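Local coordinates for KLLA0E03807p (Kluyveromyces lactis, PDB 3SQI), which binds DNA through the domain modelled here, one part of Ndc10, a budding-yeast kinetochore protein that as a whole acts as a platform for inner kinetochore assembly, at residues L95-Y103 and F305-T313; P194-V204 and L341-L352. All coordinates share one frame; numbering follows the deposited sequence.

Contact 1 (L95-Y103 and F305-T313); sequences LVKLLEFDY and FYIEKMNRT
Leu98 and Tyr306 meet in a CH-pi contact, the leucine's CD2 over the centre of the tyrosine ring, 3.2 Å from its centroid. With CG anti to the backbone N (chi1 -179°), Leu98 carries its methyls across to the facing helix. Leu95 works one turn earlier. Its CD1 meets the edge of the Phe305 ring at CE1 (3.7 Å), while the Tyr306 hydroxyl ends beside Leu95 CA and CB.

Here the last turns of helix 82-100 meet helix 304-310; segments 95-100 and 305-310 cross at 46°, their axes 10.7 Å apart. The contact joins the all-helical N-terminal part to the larger body behind it, consistent with the two-part layout of tyrosine recombinases.

Tyr103, in the loop beyond the first helix, has a neighbour over each ring face, both offset toward the rim. Arg312 CD makes a CH-pi contact with one, 3.6 Å from the ring centroid, and Phe101 CE1 lies over the other; Lys309 CE lies at the edge, in plane. An alanine here would remove the ring between Phe101 and Arg312 and is likely to leave the arginine's CD without support and free to shift.

The one hydrogen bond across the contact runs from Lys309 NZ to Phe101 O (2.9 Å), coming from above the carbonyl plane, 43° out of it, just past the helix end. Arg312 NH1 turns to Asn148 in a weak bond.

Contact 2 (P194-V204 and L341-L352); sequences PFTCPIFTMAV and LNSVLVTSLPLL
Helix 198-204 crosses helix 341-352 at nearly a right angle (95°), the axes 8.5 Å apart, and Ala203 comes nearest to Leu341 with 5.1 Å between their CA atoms. Phe200 is a knob in a hole formed by Val344, Leu345, Ser348 and Leu352. Its CG stands anti to the backbone N (chi1 176°), which lays one face of the ring against Ser348 CB, 4.0 Å from the centroid, with Leu352 CB at its edge; Val204 CG2 takes the opposite face. The small Ala203 lets the backbones close in, and its CB meets Leu345 CD1 at 3.5 Å. That same methyl touches Val204 CG2. Further along, Leu341 CD2 packs against Ile199 CG2 (3.7 Å) and Met202 CE. Before the helix, Pro194 rests on Ser348, and Phe195 offers its ring edge to Leu352 CD1 (3.8 Å), where the second helix kinks near Pro350. Cys197 is the N-cap, its SG accepting from Phe200 N. This wholly buried, apolar crossing is backed by Trp118 of helix 107-118, whose ring meets those of Phe195 and Phe200, by helix 133-149 against Thr201 and Met202, and by Leu177 of strand 174-179 against Ile199 and Met202.

Overall arrangement
The segments alternate along the chain: 95-103, 194-204, 305-313, 341-352, so the two contacts interleave. Their centres lie 23 Å apart, and the nearest atoms come within about 5 Å without touching. Helix 332-355 of contact 2 is the next helix in the chain after helix 304-310 of contact 1. Both also reach helix 133-149, through Asn148 at contact 1 and through Leu137, Leu140, Leu141 and Gln144 at contact 2. Contact 1 lies at the probable junction of the two parts, contact 2 inside the second. The nearest atoms of each are about 19 and 17 Å from the bound DNA, so neither touches it.

Contact 1 (L95-Y103 and F305-T313)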
loop_
_atom_site.group_PDB
_atom_site.type_symbol
_atom_site.label_atom_id
_atom_site.label_comp_id
_atom_site.label_asym_id
_atom_site.label_seq_id
_atom_site.Cartn_x
_atom_site.Cartn_y
_atom_site.Cartn_z
ATOM N N LEU A 95 7.929 -10.970 -10.313
ATOM C CA LEU A 95 6.582 -11.492 -10.479
ATOM C C LEU A 95 6.406 -12.843 -9.780
ATOM O O LEU A 95 5.385 -13.088 -9.132
ATOM C CB LEU A 95 6.243 -11.626 -11.963
ATOM C CG LEU A 95 5.021 -12.503 -12.230
ATOM C CD1 LEU A 95 3.757 -11.771 -11.821
ATOM C CD2 LEU A 95 4.959 -12.931 -13.690
ATOM N N VAL A 96 7.390 -13.727 -9.906
ATOM C CA VAL A 96 7.252 -15.031 -9.273
ATOM C C VAL A 96 7.263 -14.856 -7.757
ATOM O O VAL A 96 6.419 -15.422 -7.054
ATOM C CB VAL A 96 8.339 -16.042 -9.725
ATOM C CG1 VAL A 96 8.460 -16.056 -11.238
ATOM C CG2 VAL A 96 9.692 -15.730 -9.089
ATOM N N LYS A 97 8.185 -14.044 -7.243
ATOM C CA LYS A 97 8.233 -13.849 -5.796
ATOM C C LYS A 97 6.854 -13.413 -5.336
ATOM O O LYS A 97 6.336 -13.896 -4.322
ATOM C CB LYS A 97 9.263 -12.797 -5.414
ATOM C CG LYS A 97 9.382 -12.578 -3.920
ATOM C CD LYS A 97 10.309 -13.599 -3.268
ATOM C CE LYS A 97 11.767 -13.440 -3.724
ATOM N NZ LYS A 97 12.590 -14.681 -3.544
ATOM N N LEU A 98 6.258 -12.522 -6.124
ATOM C CA LEU A 98 4.939 -11.978 -5.842
ATOM C C LEU A 98 3.859 -13.064 -5.799
ATOM O O LEU A 98 3.087 -13.135 -4.838
ATOM C CB LEU A 98 4.598 -10.920 -6.890
ATOM C CG LEU A 98 3.273 -10.172 -6.829
ATOM C CD1 LEU A 98 2.804 -10.035 -5.398
ATOM C CD2 LEU A 98 3.398 -8.793 -7.479
ATOM N N LEU A 99 3.803 -13.897 -6.836
ATOM C CA LEU A 99 2.774 -14.930 -6.938
ATOM C C LEU A 99 2.902 -15.991 -5.847
ATOM O O LEU A 99 1.900 -16.447 -5.294
ATOM C CB LEU A 99 2.826 -15.601 -8.311
ATOM C CG LEU A 99 2.613 -14.727 -9.551
ATOM C CD1 LEU A 99 2.949 -15.489 -10.813
ATOM C CD2 LEU A 99 1.195 -14.242 -9.615
ATOM N N GLU A 100 4.135 -16.384 -5.542
ATOM C CA GLU A 100 4.364 -17.503 -4.637
ATOM C C GLU A 100 4.274 -17.132 -3.157
ATOM O O GLU A 100 4.055 -18.002 -2.309
ATOM C CB GLU A 100 5.720 -18.155 -4.930
ATOM C CG GLU A 100 6.922 -17.292 -4.569
ATOM C CD GLU A 100 8.240 -17.891 -5.031
ATOM O OE1 GLU A 100 8.214 -18.921 -5.740
ATOM O OE2 GLU A 100 9.302 -17.328 -4.686
ATOM N N PHE A 101 4.438 -15.844 -2.855
ATOM C CA PHE A 101 4.509 -15.379 -1.471
ATOM C C PHE A 101 3.243 -15.683 -0.681
ATOM O O PHE A 101 2.136 -15.612 -1.213
ATOM C CB PHE A 101 4.800 -13.880 -1.410
ATOM C CG PHE A 101 5.260 -13.412 -0.061
ATOM C CD1 PHE A 101 4.371 -13.314 0.996
ATOM C CD2 PHE A 101 6.584 -13.065 0.152
ATOM C CE1 PHE A 101 4.796 -12.887 2.247
ATOM C CE2 PHE A 101 7.018 -12.630 1.397
ATOM C CZ PHE A 101 6.124 -12.546 2.446
ATOM N N ASP A 102 3.420 -16.038 0.587
ATOM C CA ASP A 102 2.303 -16.248 1.496
ATOM C C ASP A 102 2.367 -15.194 2.589
ATOM O O ASP A 102 3.227 -15.252 3.471
ATOM C CB ASP A 102 2.389 -17.642 2.119
ATOM C CG ASP A 102 1.058 -18.129 2.647
ATOM O OD1 ASP A 102 0.102 -17.326 2.671
ATOM O OD2 ASP A 102 0.971 -19.312 3.046
ATOM N N TYR A 103 1.455 -14.231 2.542
ATOM C CA TYR A 103 1.441 -13.175 3.546
ATOM C C TYR A 103 0.913 -13.720 4.864
ATOM O O TYR A 103 1.088 -13.104 5.910
ATOM C CB TYR A 103 0.577 -11.995 3.090
ATOM C CG TYR A 103 1.322 -10.892 2.351
ATOM C CD1 TYR A 103 1.930 -9.852 3.051
ATOM C CD2 TYR A 103 1.401 -10.880 0.953
ATOM C CE1 TYR A 103 2.605 -8.835 2.391
ATOM C CE2 TYR A 103 2.083 -9.863 0.280
ATOM C CZ TYR A 103 2.682 -8.842 1.013
ATOM O OH TYR A 103 3.363 -7.818 0.387
ATOM N N PHE A 305 -3.237 -6.993 -10.100
ATOM C CA PHE A 305 -2.980 -8.090 -9.168
ATOM C C PHE A 305 -1.797 -7.790 -8.243
ATOM O O PHE A 305 -1.772 -8.236 -7.094
ATOM C CB PHE A 305 -2.811 -9.429 -9.886
ATOM C CG PHE A 305 -1.708 -9.447 -10.901
ATOM C CD1 PHE A 305 -0.454 -9.936 -10.579
ATOM C CD2 PHE A 305 -1.929 -8.990 -12.188
ATOM C CE1 PHE A 305 0.559 -9.960 -11.521
ATOM C CE2 PHE A 305 -0.921 -9.012 -13.132
ATOM C CZ PHE A 305 0.324 -9.492 -12.797
ATOM N N TYR A 306 -0.830 -7.022 -8.741
ATOM C CA TYR A 306 0.248 -6.509 -7.900
ATOM C C TYR A 306 -0.332 -5.769 -6.721
ATOM O O TYR A 306 0.025 -6.025 -5.576
ATOM C CB TYR A 306 1.123 -5.531 -8.683
ATOM C CG TYR A 306 2.302 -6.172 -9.381
ATOM C CD1 TYR A 306 3.602 -5.923 -8.961
ATOM C CD2 TYR A 306 2.117 -7.026 -10.455
ATOM C CE1 TYR A 306 4.681 -6.504 -9.590
ATOM C CE2 TYR A 306 3.192 -7.611 -11.094
ATOM C CZ TYR A 306 4.470 -7.346 -10.658
ATOM O OH TYR A 306 5.545 -7.930 -11.291
ATOM N N ILE A 307 -1.230 -4.840 -7.026
ATOM C CA ILE A 307 -1.797 -3.919 -6.045
ATOM C C ILE A 307 -2.728 -4.607 -5.046
ATOM O O ILE A 307 -2.696 -4.308 -3.856
ATOM C CB ILE A 307 -2.541 -2.791 -6.758
ATOM C CG1 ILE A 307 -1.593 -2.080 -7.732
ATOM C CG2 ILE A 307 -3.124 -1.815 -5.760
ATOM C CD1 ILE A 307 -2.244 -0.959 -8.546
ATOM N N GLU A 308 -3.551 -5.535 -5.526
ATOM C CA GLU A 308 -4.466 -6.254 -4.649
ATOM C C GLU A 308 -3.692 -7.216 -3.777
ATOM O O GLU A 308 -4.073 -7.473 -2.638
ATOM C CB GLU A 308 -5.496 -7.040 -5.451
ATOM C CG GLU A 308 -6.321 -6.202 -6.403
ATOM C CD GLU A 308 -7.245 -7.043 -7.260
ATOM O OE1 GLU A 308 -7.306 -6.796 -8.483
ATOM O OE2 GLU A 308 -7.907 -7.951 -6.712
ATOM N N LYS A 309 -2.608 -7.758 -4.319
ATOM C CA LYS A 309 -1.781 -8.696 -3.567
ATOM C C LYS A 309 -0.973 -7.994 -2.481
ATOM O O LYS A 309 -0.979 -8.421 -1.329
ATOM C CB LYS A 309 -0.851 -9.470 -4.497
ATOM C CG LYS A 309 0.197 -10.295 -3.774
ATOM C CD LYS A 309 -0.389 -11.498 -3.047
ATOM C CE LYS A 309 0.721 -12.378 -2.473
ATOM N NZ LYS A 309 0.191 -13.571 -1.764
ATOM N N MET A 310 -0.293 -6.911 -2.846
ATOM C CA MET A 310 0.575 -6.202 -1.909
ATOM C C MET A 310 -0.188 -5.416 -0.852
ATOM O O MET A 310 0.263 -5.297 0.285
ATOM C CB MET A 310 1.567 -5.307 -2.652
ATOM C CG MET A 310 2.619 -6.100 -3.420
ATOM S SD MET A 310 4.284 -5.471 -3.139
ATOM C CE MET A 310 4.445 -4.369 -4.527
ATOM N N ASN A 311 -1.345 -4.885 -1.227
ATOM C CA ASN A 311 -2.232 -4.249 -0.261
ATOM C C ASN A 311 -3.162 -5.291 0.360
ATOM O O ASN A 311 -3.916 -4.998 1.290
ATOM C CB ASN A 311 -3.040 -3.126 -0.917
ATOM C CG ASN A 311 -2.171 -1.961 -1.378
ATOM O OD1 ASN A 311 -2.105 -0.927 -0.717
ATOM N ND2 ASN A 311 -1.508 -2.124 -2.517
ATOM N N ARG A 312 -3.111 -6.507 -0.175
ATOM C CA ARG A 312 -3.864 -7.636 0.363
ATOM C C ARG A 312 -5.341 -7.350 0.587
ATOM O O ARG A 312 -5.920 -7.815 1.570
ATOM C CB ARG A 312 -3.238 -8.102 1.673
ATOM C CG ARG A 312 -1.770 -8.469 1.568
ATOM C CD ARG A 312 -1.226 -8.782 2.941
ATOM N NE ARG A 312 -1.798 -7.858 3.904
ATOM C CZ ARG A 312 -1.334 -6.635 4.113
ATOM N NH1 ARG A 312 -0.274 -6.209 3.435
ATOM N NH2 ARG A 312 -1.930 -5.846 5.001
ATOM N N THR A 313 -5.948 -6.585 -0.318
ATOM C CA THR A 313 -7.389 -6.334 -0.267
ATOM C C THR A 313 -7.936 -6.265 -1.675
ATOM O O THR A 313 -7.216 -5.870 -2.588
ATOM C CB THR A 313 -7.745 -5.023 0.491
ATOM O OG1 THR A 313 -9.172 -4.862 0.539
ATOM C CG2 THR A 313 -7.119 -3.811 -0.177
#

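Contact 2 (P194-V204 and L341-L352)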
loop_
_atom_site.group_PDB
_atom_site.type_symbol
_atom_site.label_atom_id
_atom_site.label_comp_id
_atom_site.label_asym_id
_atom_site.label_seq_id
_atom_site.Cartn_x
_atom_site.Cartn_y
_atom_site.Cartn_z
ATOM N N PRO A 194 -10.215 -1.663 8.789
ATOM C CA PRO A 194 -9.822 -0.249 8.850
ATOM C C PRO A 194 -8.547 -0.014 9.654
ATOM O O PRO A 194 -7.705 0.801 9.265
ATOM C CB PRO A 194 -11.013 0.412 9.544
ATOM C CG PRO A 194 -12.181 -0.448 9.165
ATOM C CD PRO A 194 -11.646 -1.862 9.083
ATOM N N PHE A 195 -8.399 -0.731 10.761
ATOM C CA PHE A 195 -7.274 -0.488 11.657
ATOM C C PHE A 195 -5.956 -0.786 10.979
ATOM O O PHE A 195 -5.007 -0.009 11.084
ATOM C CB PHE A 195 -7.431 -1.290 12.944
ATOM C CG PHE A 195 -8.657 -0.919 13.719
ATOM C CD1 PHE A 195 -8.693 0.251 14.464
ATOM C CD2 PHE A 195 -9.786 -1.719 13.678
ATOM C CE1 PHE A 195 -9.833 0.607 15.172
ATOM C CE2 PHE A 195 -10.928 -1.371 14.385
ATOM C CZ PHE A 195 -10.952 -0.206 15.133
ATOM N N THR A 196 -5.924 -1.898 10.253
ATOM C CA THR A 196 -4.740 -2.317 9.511
ATOM C C THR A 196 -4.685 -1.637 8.142
ATOM O O THR A 196 -3.829 -1.959 7.312
ATOM C CB THR A 196 -4.687 -3.840 9.347
ATOM O OG1 THR A 196 -5.930 -4.308 8.817
ATOM C CG2 THR A 196 -4.449 -4.506 10.688
ATOM N N CYS A 197 -5.628 -0.727 7.900
ATOM C CA CYS A 197 -5.602 0.112 6.700
ATOM C C CYS A 197 -4.768 1.380 6.901
ATOM O O CYS A 197 -5.023 2.158 7.820
ATOM C CB CYS A 197 -7.013 0.476 6.248
ATOM S SG CYS A 197 -7.010 1.666 4.895
ATOM N N PRO A 198 -3.752 1.573 6.048
ATOM C CA PRO A 198 -2.792 2.681 6.115
ATOM C C PRO A 198 -3.414 3.999 5.720
ATOM O O PRO A 198 -2.929 5.048 6.141
ATOM C CB PRO A 198 -1.739 2.294 5.073
ATOM C CG PRO A 198 -2.490 1.525 4.070
ATOM C CD PRO A 198 -3.526 0.738 4.857
ATOM N N ILE A 199 -4.458 3.943 4.896
ATOM C CA ILE A 199 -5.111 5.154 4.418
ATOM C C ILE A 199 -6.052 5.737 5.471
ATOM O O ILE A 199 -6.128 6.946 5.639
ATOM C CB ILE A 199 -5.892 4.894 3.129
ATOM C CG1 ILE A 199 -4.947 4.403 2.038
ATOM C CG2 ILE A 199 -6.634 6.157 2.685
ATOM C CD1 ILE A 199 -5.675 3.864 0.830
ATOM N N PHE A 200 -6.782 4.868 6.159
ATOM C CA PHE A 200 -7.605 5.276 7.280
ATOM C C PHE A 200 -6.690 5.909 8.310
ATOM O O PHE A 200 -6.946 7.001 8.837
ATOM C CB PHE A 200 -8.277 4.047 7.874
ATOM C CG PHE A 200 -9.084 4.330 9.096
ATOM C CD1 PHE A 200 -8.862 3.627 10.263
ATOM C CD2 PHE A 200 -10.066 5.298 9.082
ATOM C CE1 PHE A 200 -9.610 3.882 11.392
ATOM C CE2 PHE A 200 -10.813 5.561 10.210
ATOM C CZ PHE A 200 -10.586 4.854 11.364
ATOM N N THR A 201 -5.605 5.204 8.584
ATOM C CA THR A 201 -4.566 5.698 9.467
ATOM C C THR A 201 -4.158 7.096 9.042
ATOM O O THR A 201 -4.119 8.020 9.854
ATOM C CB THR A 201 -3.337 4.775 9.419
ATOM O OG1 THR A 201 -3.690 3.482 9.940
ATOM C CG2 THR A 201 -2.171 5.370 10.217
ATOM N N MET A 202 -3.876 7.257 7.757
ATOM C CA MET A 202 -3.408 8.536 7.259
ATOM C C MET A 202 -4.483 9.613 7.362
ATOM O O MET A 202 -4.180 10.802 7.458
ATOM C CB MET A 202 -2.951 8.404 5.816
ATOM C CG MET A 202 -2.419 9.699 5.240
ATOM S SD MET A 202 -2.114 9.502 3.484
ATOM C CE MET A 202 -3.418 8.343 3.074
ATOM N N ALA A 203 -5.740 9.190 7.332
ATOM C CA ALA A 203 -6.858 10.116 7.395
ATOM C C ALA A 203 -6.955 10.675 8.800
ATOM O O ALA A 203 -6.972 11.891 8.987
ATOM C CB ALA A 203 -8.154 9.430 6.993
ATOM N N VAL A 204 -6.996 9.794 9.794
ATOM C CA VAL A 204 -7.027 10.273 11.169
ATOM C C VAL A 204 -5.810 11.145 11.425
ATOM O O VAL A 204 -5.927 12.297 11.856
ATOM C CB VAL A 204 -7.044 9.135 12.204
ATOM C CG1 VAL A 204 -6.935 9.712 13.594
ATOM C CG2 VAL A 204 -8.313 8.310 12.088
ATOM N N LEU A 341 -9.410 10.588 1.445
ATOM C CA LEU A 341 -9.198 10.539 2.881
ATOM C C LEU A 341 -10.516 10.761 3.628
ATOM O O LEU A 341 -10.831 10.067 4.593
ATOM C CB LEU A 341 -8.169 11.584 3.305
ATOM C CG LEU A 341 -6.717 11.275 2.972
ATOM C CD1 LEU A 341 -5.781 12.215 3.745
ATOM C CD2 LEU A 341 -6.429 9.836 3.335
ATOM N N ASN A 342 -11.296 11.729 3.174
ATOM C CA ASN A 342 -12.568 12.000 3.818
ATOM C C ASN A 342 -13.472 10.776 3.804
ATOM O O ASN A 342 -14.023 10.406 4.829
ATOM C CB ASN A 342 -13.294 13.180 3.172
ATOM C CG ASN A 342 -14.544 13.550 3.919
ATOM O OD1 ASN A 342 -14.520 13.694 5.140
ATOM N ND2 ASN A 342 -15.656 13.681 3.201
ATOM N N SER A 343 -13.624 10.147 2.642
ATOM C CA SER A 343 -14.497 8.981 2.534
ATOM C C SER A 343 -14.026 7.808 3.401
ATOM O O SER A 343 -14.838 7.167 4.069
ATOM C CB SER A 343 -14.666 8.554 1.081
ATOM O OG SER A 343 -15.523 9.453 0.401
ATOM N N VAL A 344 -12.727 7.523 3.412
ATOM C CA VAL A 344 -12.260 6.430 4.263
ATOM C C VAL A 344 -12.516 6.755 5.731
ATOM O O VAL A 344 -13.082 5.944 6.481
ATOM C CB VAL A 344 -10.771 6.113 4.071
ATOM C CG1 VAL A 344 -10.427 4.819 4.793
ATOM C CG2 VAL A 344 -10.447 5.987 2.602
ATOM N N LEU A 345 -12.104 7.956 6.127
ATOM C CA LEU A 345 -12.220 8.397 7.511
ATOM C C LEU A 345 -13.658 8.268 7.966
ATOM O O LEU A 345 -13.953 7.581 8.940
ATOM C CB LEU A 345 -11.783 9.855 7.641
ATOM C CG LEU A 345 -11.602 10.402 9.055
ATOM C CD1 LEU A 345 -10.295 9.888 9.671
ATOM C CD2 LEU A 345 -11.625 11.931 9.047
ATOM N N VAL A 346 -14.544 8.923 7.223
ATOM C CA VAL A 346 -15.957 9.040 7.563
ATOM C C VAL A 346 -16.655 7.696 7.475
ATOM O O VAL A 346 -17.677 7.470 8.123
ATOM C CB VAL A 346 -16.669 10.044 6.621
ATOM C CG1 VAL A 346 -18.177 9.950 6.763
ATOM C CG2 VAL A 346 -16.192 11.465 6.893
ATOM N N THR A 347 -16.097 6.800 6.669
ATOM C CA THR A 347 -16.695 5.486 6.506
ATOM C C THR A 347 -16.412 4.637 7.729
ATOM O O THR A 347 -17.291 3.922 8.216
ATOM C CB THR A 347 -16.152 4.758 5.266
ATOM O OG1 THR A 347 -16.414 5.537 4.091
ATOM C CG2 THR A 347 -16.815 3.398 5.123
ATOM N N SER A 348 -15.170 4.713 8.210
ATOM C CA SER A 348 -14.714 3.826 9.278
ATOM C C SER A 348 -14.727 4.428 10.694
ATOM O O SER A 348 -14.421 3.737 11.664
ATOM C CB SER A 348 -13.321 3.269 8.933
ATOM O OG SER A 348 -13.309 2.647 7.647
ATOM N N LEU A 349 -15.091 5.701 10.821
ATOM C CA LEU A 349 -15.002 6.391 12.117
ATOM C C LEU A 349 -15.960 5.866 13.196
ATOM O O LEU A 349 -15.562 5.700 14.348
ATOM C CB LEU A 349 -15.180 7.903 11.953
ATOM C CG LEU A 349 -14.300 8.715 12.899
ATOM C CD1 LEU A 349 -12.878 8.189 12.840
ATOM C CD2 LEU A 349 -14.351 10.190 12.546
ATOM N N PRO A 350 -17.231 5.630 12.832
ATOM C CA PRO A 350 -18.175 5.039 13.787
ATOM C C PRO A 350 -17.612 3.786 14.447
ATOM O O PRO A 350 -17.924 3.520 15.605
ATOM C CB PRO A 350 -19.366 4.665 12.906
ATOM C CG PRO A 350 -19.320 5.649 11.796
ATOM C CD PRO A 350 -17.864 5.896 11.527
ATOM N N LEU A 351 -16.797 3.024 13.720
ATOM C CA LEU A 351 -16.183 1.821 14.278
ATOM C C LEU A 351 -15.143 2.190 15.323
ATOM O O LEU A 351 -15.207 1.733 16.462
ATOM C CB LEU A 351 -15.532 0.982 13.187
ATOM C CG LEU A 351 -15.136 -0.415 13.664
ATOM C CD1 LEU A 351 -16.389 -1.212 14.020
ATOM C CD2 LEU A 351 -14.292 -1.147 12.618
ATOM N N LEU A 352 -14.200 3.042 14.933
ATOM C CA LEU A 352 -13.191 3.544 15.857
ATOM C C LEU A 352 -13.831 4.085 17.127
ATOM O O LEU A 352 -13.268 3.982 18.213
ATOM C CB LEU A 352 -12.371 4.658 15.209
ATOM C CG LEU A 352 -11.254 5.217 16.098
ATOM C CD1 LEU A 352 -10.158 4.187 16.295
ATOM C CD2 LEU A 352 -10.671 6.483 15.505
#